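Local coordinates for protein alpha-glucosidase (Pseudoalteromonas sp. K8, PDB 5HQA) that hydrolyses alpha-glucosides as a chloride-activated, calcium-binding glycoside hydrolase of family 97, here captured with the inhibitor acarbose, at residues D489-L497 and P509-Y520; A589-I600 and K643-T654. All coordinates share one frame; numbering follows the deposited sequence. Where two conformers were deposited one is given.

Interaction 1: D489-L497 and P509-Y520; sequences DFTPGIFDL and PQTTLAKQLALY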
loop_
_atom_site.group_PDB
_atom_site.type_symbol
_atom_site.label_atom_id
_atom_site.label_comp_id
_atom_site.label_asym_id
_atom_site.label_seq_id
_atom_site.Cartn_x
_atom_site.Cartn_y
_atom_site.Cartn_z
ATOM N N ASP A 489 3.111 -5.635 0.026
ATOM C CA ASP A 489 3.953 -6.828 0.148
ATOM C C ASP A 489 4.019 -7.210 1.628
ATOM O O ASP A 489 4.944 -6.846 2.356
ATOM C CB ASP A 489 5.342 -6.547 -0.427
ATOM C CG ASP A 489 6.249 -7.784 -0.456
ATOM O OD1 ASP A 489 5.767 -8.887 -0.822
ATOM O OD2 ASP A 489 7.464 -7.640 -0.138
ATOM N N PHE A 490 3.003 -7.958 2.083
ATOM C CA PHE A 490 2.897 -8.351 3.491
ATOM C C PHE A 490 3.764 -9.564 3.832
ATOM O O PHE A 490 4.112 -9.759 5.006
ATOM C CB PHE A 490 1.427 -8.649 3.832
ATOM C CG PHE A 490 1.193 -8.981 5.286
ATOM C CD1 PHE A 490 0.935 -7.972 6.205
ATOM C CD2 PHE A 490 1.241 -10.301 5.732
ATOM C CE1 PHE A 490 0.735 -8.269 7.551
ATOM C CE2 PHE A 490 1.046 -10.612 7.081
ATOM C CZ PHE A 490 0.795 -9.590 7.990
ATOM N N THR A 491 4.143 -10.352 2.823
ATOM C CA THR A 491 4.776 -11.675 2.882
ATOM C C THR A 491 3.948 -12.620 3.757
ATOM O O THR A 491 4.373 -13.003 4.854
ATOM C CB THR A 491 6.246 -11.602 3.345
ATOM O OG1 THR A 491 6.341 -11.360 4.752
ATOM C CG2 THR A 491 7.004 -10.502 2.596
ATOM N N PRO A 492 2.775 -13.046 3.287
ATOM C CA PRO A 492 1.936 -13.966 4.059
ATOM C C PRO A 492 2.482 -15.392 4.011
ATOM O O PRO A 492 3.495 -15.683 3.374
ATOM C CB PRO A 492 0.588 -13.867 3.347
ATOM C CG PRO A 492 0.959 -13.605 1.934
ATOM C CD PRO A 492 2.148 -12.683 2.004
ATOM N N GLY A 493 1.788 -16.290 4.712
ATOM C CA GLY A 493 2.010 -17.714 4.515
ATOM C C GLY A 493 2.995 -18.389 5.452
ATOM O O GLY A 493 3.702 -19.312 5.040
ATOM N N ILE A 494 3.054 -17.975 6.713
ATOM C CA ILE A 494 3.909 -18.670 7.674
ATOM C C ILE A 494 3.171 -19.908 8.171
ATOM O O ILE A 494 2.072 -19.811 8.729
ATOM C CB ILE A 494 4.313 -17.749 8.840
ATOM C CG1 ILE A 494 5.200 -16.605 8.339
ATOM C CG2 ILE A 494 5.058 -18.536 9.920
ATOM C CD1 ILE A 494 6.492 -17.076 7.673
ATOM N N PHE A 495 3.771 -21.079 7.957
ATOM C CA PHE A 495 3.188 -22.356 8.348
ATOM C C PHE A 495 3.730 -22.883 9.662
ATOM O O PHE A 495 2.997 -23.555 10.390
ATOM C CB PHE A 495 3.435 -23.422 7.273
ATOM C CG PHE A 495 2.389 -23.447 6.192
ATOM C CD1 PHE A 495 1.596 -22.343 5.949
ATOM C CD2 PHE A 495 2.195 -24.589 5.426
ATOM C CE1 PHE A 495 0.630 -22.369 4.942
ATOM C CE2 PHE A 495 1.229 -24.630 4.430
ATOM C CZ PHE A 495 0.444 -23.521 4.185
ATOM N N ASP A 496 5.003 -22.645 9.963
ATOM C CA ASP A 496 5.537 -22.977 11.282
ATOM C C ASP A 496 5.387 -21.730 12.148
ATOM O O ASP A 496 6.165 -20.774 12.038
ATOM C CB ASP A 496 6.985 -23.445 11.206
ATOM C CG ASP A 496 7.591 -23.672 12.596
ATOM O OD1 ASP A 496 6.811 -23.777 13.575
ATOM O OD2 ASP A 496 8.838 -23.744 12.710
ATOM N N LEU A 497 4.367 -21.739 13.002
ATOM C CA LEU A 497 4.093 -20.649 13.922
ATOM C C LEU A 497 4.748 -20.857 15.278
ATOM O O LEU A 497 4.508 -20.061 16.192
ATOM C CB LEU A 497 2.582 -20.496 14.109
ATOM C CG LEU A 497 1.777 -20.323 12.828
ATOM C CD1 LEU A 497 0.316 -20.592 13.115
ATOM C CD2 LEU A 497 1.952 -18.912 12.295
ATOM N N PRO A 509 3.523 -15.025 14.521
ATOM C CA PRO A 509 2.215 -14.552 14.038
ATOM C C PRO A 509 1.150 -14.997 15.022
ATOM O O PRO A 509 1.051 -16.177 15.366
ATOM C CB PRO A 509 2.060 -15.225 12.665
ATOM C CG PRO A 509 3.476 -15.598 12.257
ATOM C CD PRO A 509 4.158 -15.947 13.560
ATOM N N GLN A 510 0.384 -14.032 15.519
ATOM C CA GLN A 510 -0.663 -14.327 16.493
ATOM C C GLN A 510 -1.967 -14.625 15.753
ATOM O O GLN A 510 -2.947 -13.886 15.816
ATOM C CB GLN A 510 -0.799 -13.173 17.476
ATOM C CG GLN A 510 0.477 -12.991 18.287
ATOM C CD GLN A 510 0.312 -12.032 19.444
ATOM O OE1 GLN A 510 -0.428 -11.045 19.352
ATOM N NE2 GLN A 510 0.995 -12.322 20.551
ATOM N N THR A 511 -1.924 -15.716 14.987
ATOM C CA THR A 511 -3.010 -16.114 14.098
ATOM C C THR A 511 -3.095 -17.634 14.076
ATOM O O THR A 511 -2.205 -18.335 14.566
ATOM C CB THR A 511 -2.820 -15.613 12.651
ATOM O OG1 THR A 511 -1.943 -16.500 11.944
ATOM C CG2 THR A 511 -2.254 -14.191 12.598
ATOM N N THR A 512 -4.181 -18.139 13.493
ATOM C CA THR A 512 -4.283 -19.549 13.156
ATOM C C THR A 512 -3.658 -19.796 11.786
ATOM O O THR A 512 -3.313 -18.871 11.049
ATOM C CB THR A 512 -5.742 -20.020 13.141
ATOM O OG1 THR A 512 -6.433 -19.374 12.064
ATOM C CG2 THR A 512 -6.437 -19.710 14.463
ATOM N N LEU A 513 -3.531 -21.082 11.448
ATOM C CA LEU A 513 -2.999 -21.470 10.147
ATOM C C LEU A 513 -3.924 -21.035 9.019
ATOM O O LEU A 513 -3.468 -20.518 7.995
ATOM C CB LEU A 513 -2.789 -22.986 10.118
ATOM C CG LEU A 513 -2.257 -23.619 8.836
ATOM C CD1 LEU A 513 -0.894 -23.060 8.486
ATOM C CD2 LEU A 513 -2.181 -25.133 9.039
ATOM N N ALA A 514 -5.232 -21.244 9.183
ATOM C CA ALA A 514 -6.163 -20.851 8.132
ATOM C C ALA A 514 -6.127 -19.346 7.887
ATOM O O ALA A 514 -6.311 -18.899 6.751
ATOM C CB ALA A 514 -7.578 -21.313 8.487
ATOM N N LYS A 515 -5.869 -18.545 8.923
ATOM C CA LYS A 515 -5.765 -17.103 8.704
ATOM C C LYS A 515 -4.582 -16.777 7.797
ATOM O O LYS A 515 -4.660 -15.862 6.965
ATOM C CB LYS A 515 -5.655 -16.372 10.045
ATOM C CG LYS A 515 -5.438 -14.857 9.910
ATOM C CD LYS A 515 -5.878 -14.140 11.179
ATOM C CE LYS A 515 -5.474 -12.673 11.183
ATOM N NZ LYS A 515 -5.795 -12.071 12.511
ATOM N N GLN A 516 -3.482 -17.531 7.922
ATOM C CA GLN A 516 -2.347 -17.321 7.028
ATOM C C GLN A 516 -2.729 -17.580 5.577
ATOM O O GLN A 516 -2.249 -16.889 4.672
ATOM C CB GLN A 516 -1.174 -18.211 7.433
ATOM C CG GLN A 516 -0.517 -17.811 8.749
ATOM C CD GLN A 516 0.077 -16.420 8.691
ATOM O OE1 GLN A 516 0.841 -16.095 7.775
ATOM N NE2 GLN A 516 -0.300 -15.574 9.649
ATOM N N LEU A 517 -3.595 -18.573 5.332
ATOM C CA LEU A 517 -4.057 -18.829 3.969
ATOM C C LEU A 517 -4.974 -17.713 3.478
ATOM O O LEU A 517 -4.881 -17.278 2.321
ATOM C CB LEU A 517 -4.782 -20.170 3.907
ATOM C CG LEU A 517 -3.965 -21.392 4.309
ATOM C CD1 LEU A 517 -4.833 -22.635 4.256
ATOM C CD2 LEU A 517 -2.761 -21.534 3.395
ATOM N N ALA A 518 -5.867 -17.241 4.348
ATOM C CA ALA A 518 -6.812 -16.198 3.965
ATOM C C ALA A 518 -6.109 -14.928 3.494
ATOM O O ALA A 518 -6.664 -14.181 2.675
ATOM C CB ALA A 518 -7.732 -15.889 5.144
ATOM N N LEU A 519 -4.894 -14.662 3.994
ATOM C CA LEU A 519 -4.194 -13.431 3.627
ATOM C C LEU A 519 -4.012 -13.297 2.121
ATOM O O LEU A 519 -3.937 -12.177 1.604
ATOM C CB LEU A 519 -2.828 -13.374 4.302
ATOM C CG LEU A 519 -2.821 -13.334 5.826
ATOM C CD1 LEU A 519 -1.386 -13.235 6.343
ATOM C CD2 LEU A 519 -3.673 -12.176 6.332
ATOM N N TYR A 520 -3.910 -14.417 1.399
ATOM C CA TYR A 520 -3.659 -14.345 -0.035
ATOM C C TYR A 520 -4.835 -13.755 -0.793
ATOM O O TYR A 520 -4.665 -13.314 -1.936
ATOM C CB TYR A 520 -3.306 -15.741 -0.583
ATOM C CG TYR A 520 -1.919 -16.158 -0.151
ATOM C CD1 TYR A 520 -0.809 -15.839 -0.920
ATOM C CD2 TYR A 520 -1.717 -16.811 1.052
ATOM C CE1 TYR A 520 0.465 -16.185 -0.517
ATOM C CE2 TYR A 520 -0.442 -17.157 1.470
ATOM C CZ TYR A 520 0.644 -16.843 0.680
ATOM O OH TYR A 520 1.910 -17.180 1.097
#

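Interaction 2: A589-I600 and K643-T654; sequences AVTDEQARTIEI and KLTLKLATSGGT. With MG (magnesium ion), chain F.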
loop_
_atom_site.group_PDB
_atom_site.type_symbol
_atom_site.label_atom_id
_atom_site.label_comp_id
_atom_site.label_asym_id
_atom_site.label_seq_id
_atom_site.Cartn_x
_atom_site.Cartn_y
_atom_site.Cartn_z
ATOM N N ALA A 589 -11.324 -14.555 4.402
ATOM C CA ALA A 589 -11.905 -13.833 5.527
ATOM C C ALA A 589 -10.965 -13.952 6.719
ATOM O O ALA A 589 -10.354 -15.003 6.922
ATOM C CB ALA A 589 -13.294 -14.378 5.887
ATOM N N VAL A 590 -10.828 -12.870 7.491
ATOM C CA VAL A 590 -10.061 -12.909 8.732
ATOM C C VAL A 590 -10.829 -12.159 9.811
ATOM O O VAL A 590 -11.663 -11.294 9.531
ATOM C CB VAL A 590 -8.636 -12.315 8.604
ATOM C CG1 VAL A 590 -7.810 -13.093 7.569
ATOM C CG2 VAL A 590 -8.697 -10.833 8.276
ATOM N N THR A 591 -10.534 -12.505 11.059
ATOM C CA THR A 591 -11.090 -11.797 12.197
ATOM C C THR A 591 -9.952 -11.250 13.058
ATOM O O THR A 591 -8.768 -11.435 12.760
ATOM C CB THR A 591 -12.011 -12.712 13.006
ATOM O OG1 THR A 591 -12.629 -11.960 14.060
ATOM C CG2 THR A 591 -11.206 -13.884 13.595
ATOM N N ASP A 592 -10.334 -10.566 14.134
ATOM C CA ASP A 592 -9.389 -10.006 15.097
ATOM C C ASP A 592 -9.200 -10.978 16.259
ATOM O O ASP A 592 -9.187 -12.195 16.051
ATOM C CB ASP A 592 -9.884 -8.637 15.587
ATOM C CG ASP A 592 -11.292 -8.700 16.204
ATOM O OD1 ASP A 592 -11.841 -9.817 16.313
ATOM O OD2 ASP A 592 -11.842 -7.638 16.591
ATOM N N GLU A 593 -9.083 -10.470 17.491
ATOM C CA GLU A 593 -8.877 -11.372 18.621
ATOM C C GLU A 593 -10.120 -12.192 18.963
ATOM O O GLU A 593 -10.015 -13.152 19.740
ATOM C CB GLU A 593 -8.417 -10.582 19.856
ATOM C CG GLU A 593 -9.522 -9.744 20.527
ATOM C CD GLU A 593 -9.868 -8.463 19.761
ATOM O OE1 GLU A 593 -9.106 -8.067 18.847
ATOM O OE2 GLU A 593 -10.915 -7.851 20.075
ATOM N N GLN A 594 -11.282 -11.855 18.404
ATOM C CA GLN A 594 -12.530 -12.535 18.732
ATOM C C GLN A 594 -12.867 -13.587 17.682
ATOM O O GLN A 594 -12.711 -13.350 16.479
ATOM C CB GLN A 594 -13.686 -11.535 18.826
ATOM C CG GLN A 594 -13.572 -10.528 19.959
ATOM C CD GLN A 594 -14.855 -9.734 20.143
ATOM O OE1 GLN A 594 -15.876 -10.017 19.508
ATOM N NE2 GLN A 594 -14.810 -8.731 21.015
ATOM N N ALA A 595 -13.353 -14.743 18.141
ATOM C CA ALA A 595 -14.017 -15.672 17.230
ATOM C C ALA A 595 -15.290 -15.021 16.697
ATOM O O ALA A 595 -16.002 -14.331 17.433
ATOM C CB ALA A 595 -14.345 -16.982 17.945
ATOM N N ARG A 596 -15.566 -15.214 15.411
ATOM C CA ARG A 596 -16.690 -14.541 14.762
ATOM C C ARG A 596 -17.383 -15.489 13.800
ATOM O O ARG A 596 -16.729 -16.260 13.093
ATOM C CB ARG A 596 -16.256 -13.284 13.975
ATOM C CG ARG A 596 -15.865 -12.107 14.842
ATOM C CD ARG A 596 -15.483 -10.827 14.055
ATOM N NE ARG A 596 -14.791 -9.940 14.989
ATOM C CZ ARG A 596 -15.414 -9.130 15.832
ATOM N NH1 ARG A 596 -16.744 -9.071 15.807
ATOM N NH2 ARG A 596 -14.726 -8.373 16.691
ATOM N N THR A 597 -18.712 -15.408 13.765
ATOM C CA THR A 597 -19.534 -16.090 12.776
ATOM C C THR A 597 -20.025 -15.063 11.767
ATOM O O THR A 597 -20.573 -14.028 12.154
ATOM C CB THR A 597 -20.720 -16.787 13.443
ATOM O OG1 THR A 597 -20.230 -17.783 14.347
ATOM C CG2 THR A 597 -21.616 -17.447 12.407
ATOM N N ILE A 598 -19.815 -15.335 10.481
ATOM C CA ILE A 598 -20.186 -14.404 9.421
ATOM C C ILE A 598 -21.023 -15.149 8.388
ATOM O O ILE A 598 -20.571 -16.157 7.832
ATOM C CB ILE A 598 -18.958 -13.778 8.748
ATOM C CG1 ILE A 598 -17.994 -13.233 9.799
ATOM C CG2 ILE A 598 -19.394 -12.675 7.787
ATOM C CD1 ILE A 598 -16.614 -13.010 9.253
ATOM N N GLU A 599 -22.222 -14.645 8.111
ATOM C CA GLU A 599 -23.069 -15.222 7.075
ATOM C C GLU A 599 -22.788 -14.538 5.743
ATOM O O GLU A 599 -22.805 -13.307 5.657
ATOM C CB GLU A 599 -24.544 -15.073 7.440
ATOM C CG GLU A 599 -24.846 -15.456 8.869
ATOM C CD GLU A 599 -24.756 -16.952 9.109
ATOM O OE1 GLU A 599 -24.712 -17.723 8.118
ATOM O OE2 GLU A 599 -24.732 -17.357 10.293
ATOM N N ILE A 600 -22.551 -15.336 4.706
ATOM C CA ILE A 600 -22.121 -14.838 3.406
ATOM C C ILE A 600 -23.026 -15.424 2.329
ATOM O O ILE A 600 -23.225 -16.642 2.271
ATOM C CB ILE A 600 -20.645 -15.201 3.137
ATOM C CG1 ILE A 600 -19.729 -14.372 4.040
ATOM C CG2 ILE A 600 -20.282 -15.001 1.674
ATOM C CD1 ILE A 600 -19.871 -12.880 3.839
ATOM N N LYS A 643 -25.428 -20.193 0.218
ATOM C CA LYS A 643 -24.855 -19.316 1.225
ATOM C C LYS A 643 -23.843 -20.101 2.048
ATOM O O LYS A 643 -23.833 -21.337 2.047
ATOM C CB LYS A 643 -25.940 -18.705 2.128
ATOM C CG LYS A 643 -26.762 -19.723 2.892
ATOM C CD LYS A 643 -27.675 -19.051 3.919
ATOM C CE LYS A 643 -28.241 -20.058 4.938
ATOM N NZ LYS A 643 -27.845 -19.745 6.359
ATOM N N LEU A 644 -22.977 -19.362 2.740
ATOM C CA LEU A 644 -21.964 -19.933 3.616
ATOM C C LEU A 644 -22.041 -19.284 4.981
ATOM O O LEU A 644 -22.277 -18.078 5.087
ATOM C CB LEU A 644 -20.546 -19.718 3.093
ATOM C CG LEU A 644 -20.075 -20.574 1.940
ATOM C CD1 LEU A 644 -18.602 -20.383 1.821
ATOM C CD2 LEU A 644 -20.405 -22.010 2.228
ATOM N N THR A 645 -21.812 -20.078 6.015
ATOM C CA THR A 645 -21.579 -19.565 7.355
ATOM C C THR A 645 -20.093 -19.709 7.638
ATOM O O THR A 645 -19.583 -20.832 7.742
ATOM C CB THR A 645 -22.407 -20.318 8.388
ATOM O OG1 THR A 645 -23.793 -20.177 8.071
ATOM C CG2 THR A 645 -22.146 -19.756 9.775
ATOM N N LEU A 646 -19.393 -18.582 7.730
ATOM C CA LEU A 646 -17.993 -18.595 8.127
ATOM C C LEU A 646 -17.899 -18.642 9.645
ATOM O O LEU A 646 -18.519 -17.830 10.336
ATOM C CB LEU A 646 -17.274 -17.355 7.592
ATOM C CG LEU A 646 -17.322 -17.187 6.074
ATOM C CD1 LEU A 646 -16.690 -15.866 5.663
ATOM C CD2 LEU A 646 -16.630 -18.362 5.398
ATOM N N LYS A 647 -17.138 -19.599 10.165
ATOM C CA LYS A 647 -16.884 -19.709 11.600
ATOM C C LYS A 647 -15.389 -19.512 11.795
ATOM O O LYS A 647 -14.592 -20.434 11.590
ATOM C CB LYS A 647 -17.356 -21.042 12.154
ATOM C CG LYS A 647 -18.814 -21.294 11.878
ATOM C CD LYS A 647 -19.598 -21.511 13.151
ATOM C CE LYS A 647 -20.912 -22.201 12.815
ATOM N NZ LYS A 647 -21.526 -22.906 13.980
ATOM N N LEU A 648 -15.015 -18.301 12.189
ATOM C CA LEU A 648 -13.623 -17.909 12.332
ATOM C C LEU A 648 -13.202 -18.089 13.786
ATOM O O LEU A 648 -13.881 -17.600 14.695
ATOM C CB LEU A 648 -13.436 -16.454 11.887
ATOM C CG LEU A 648 -13.231 -16.145 10.392
ATOM C CD1 LEU A 648 -14.086 -17.005 9.482
ATOM C CD2 LEU A 648 -13.456 -14.674 10.084
ATOM N N ALA A 649 -12.097 -18.804 14.004
ATOM C CA ALA A 649 -11.565 -18.946 15.351
ATOM C C ALA A 649 -10.980 -17.614 15.819
ATOM O O ALA A 649 -10.900 -16.644 15.058
ATOM C CB ALA A 649 -10.498 -20.040 15.392
ATOM N N THR A 650 -10.570 -17.558 17.089
ATOM C CA THR A 650 -9.839 -16.382 17.552
ATOM C C THR A 650 -8.606 -16.171 16.682
ATOM O O THR A 650 -7.823 -17.099 16.459
ATOM C CB THR A 650 -9.443 -16.526 19.020
ATOM O OG1 THR A 650 -8.693 -17.737 19.203
ATOM C CG2 THR A 650 -10.694 -16.546 19.908
ATOM N N SER A 651 -8.463 -14.949 16.167
ATOM C CA SER A 651 -7.465 -14.603 15.152
ATOM C C SER A 651 -7.393 -15.668 14.060
ATOM O O SER A 651 -6.319 -16.102 13.630
ATOM C CB SER A 651 -6.094 -14.357 15.779
ATOM O OG SER A 651 -5.310 -13.565 14.892
ATOM N N GLY A 652 -8.571 -16.092 13.605
ATOM C CA GLY A 652 -8.690 -17.105 12.586
ATOM C C GLY A 652 -9.089 -16.544 11.231
ATOM O O GLY A 652 -9.132 -15.332 10.998
ATOM N N GLY A 653 -9.392 -17.465 10.323
ATOM C CA GLY A 653 -9.696 -17.078 8.959
ATOM C C GLY A 653 -10.180 -18.269 8.165
ATOM O O GLY A 653 -10.165 -19.410 8.636
ATOM N N THR A 654 -10.630 -17.980 6.947
ATOM C CA THR A 654 -11.058 -19.002 6.002
ATOM C C THR A 654 -10.602 -18.581 4.617
ATOM O O THR A 654 -10.682 -17.399 4.264
ATOM C CB THR A 654 -12.584 -19.207 6.013
ATOM O OG1 THR A 654 -12.965 -19.823 7.246
ATOM C CG2 THR A 654 -13.025 -20.131 4.887
HETATM MG MG MG F . -11.645 -5.574 16.853
HETATM O O HOH W 1 -9.852 -5.678 17.798
HETATM O O HOH W 2 -12.532 -5.962 18.703
HETATM O O HOH W 3 -25.300 -17.663 5.654
HETATM O O HOH W 4 -11.639 -3.536 17.260
#

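Interaction 1: D489-L497 and P509-Y520
Pro492 lays its CG over one face of the Tyr520 ring, 3.7 Å from the ring centroid and 21° off the normal, a CH-pi contact offset toward the rim, while Gly493 CA lies at the edge of the same ring. The phenol oxygen, Tyr520 OH, is hydrogen-bonded to the carbonyl of Met529 on strand 527-529. The Phe495 ring is met from two directions: Leu513 CD1 sits over one face, 4.0 Å from the centroid, and Leu517 CD2 touches the edge at CE1. Leu519 CD1 comes obliquely to the Phe490 ring, 3.7 Å from Phe490 CE2, and also packs on Pro492 CB.

Between these apolar groups the amide of Gln516 carries the polar link. Its chain is bent at chi2 (-62°), which turns OE1 to the loop backbone, where it accepts from Gly493 N at 3.2 Å and, more straightly, from Ile494 N at 3.1 Å (158°). In the amide plane on the other branch, Gln516 NE2 donates to Thr511 OG1 at 3.0 Å, fixing the rotation of the amide. Farther along, Leu497 CD2 rests on Pro509 CG at 3.6 Å.

The whole contact is buried. It joins an irregular loop to the helix that leads into strand 527-529, the last strand of the parallel sheet in this TIM-barrel-clan domain.

Interaction 2: A589-I600 and K643-T654
Arg596 and Leu648 form one of the antiparallel hydrogen-bonded pairs that join strands 596-600 and 643-648; Ile598 with Leu646 and Ile600 with Leu644 repeat the pattern, each pair bonded in both directions. A second, shorter ladder pairs Ala589 with Thr654, and the register shifts by one residue between the two. Around the turns, Ser651 N donates to Asp592 O at 2.8 Å.

Apolar contacts gather on the face bearing Ile598, Ile600, Leu646 and Leu648. Leu646 CD1 lies 3.7 Å from Ala589 CB and also meets Ile600 CG1, so this one methyl bridges the two ladders.

On the other face, Thr645 OG1 donates to the syn side of Glu599 OE1 at 2.6 Å, and a water links that carboxylate oxygen to Leu644 O.

Ionic and metal contacts cluster at Asp592. Arg596, its chain extended from CG to NE, grips the carboxylate side-on, NH2 reaching OD2 at 3.0 Å and NE reaching OD1 from above the carboxylate plane. Gln594 N bonds OD1 from the opposite face, closing an Asx turn. A leucine in place of Arg596 would lose the NE and NH2 bonds and would probably leave the Asp592 carboxylate to the magnesium and Gln594 N, with less charge balance beside the metal.

Asp592 OD2 binds magnesium at 2.1 Å; three waters, Gly565 and Asp566 complete the site, set beside the loop 592-595, where strand 585-591 passes to strand 596-601 in the C-terminal antiparallel beta domain.

How the interactions relate
Interaction 1 is wholly buried core, whereas interaction 2 is only partly buried, its two-stranded ladder having one face packed and the other lined by exposed threonines, a lysine and a glutamate. Their chemistry follows: a loop is held to a helix by aromatic and aliphatic packing around one side-chain amide in the first, while backbone ladders carry the second, with a salt bridge and a metal ligand within 589-600 at one end. They belong to different domains, TIM-barrel-like and C-terminal beta, yet touch directly. Ser651 OG probably hydrogen-bonds both Gln510 O and Lys515 NZ, and Ala514 CB packs on Gly653 O, so residues 509-520 join the loop 489-497 on one side and the beta domain on another.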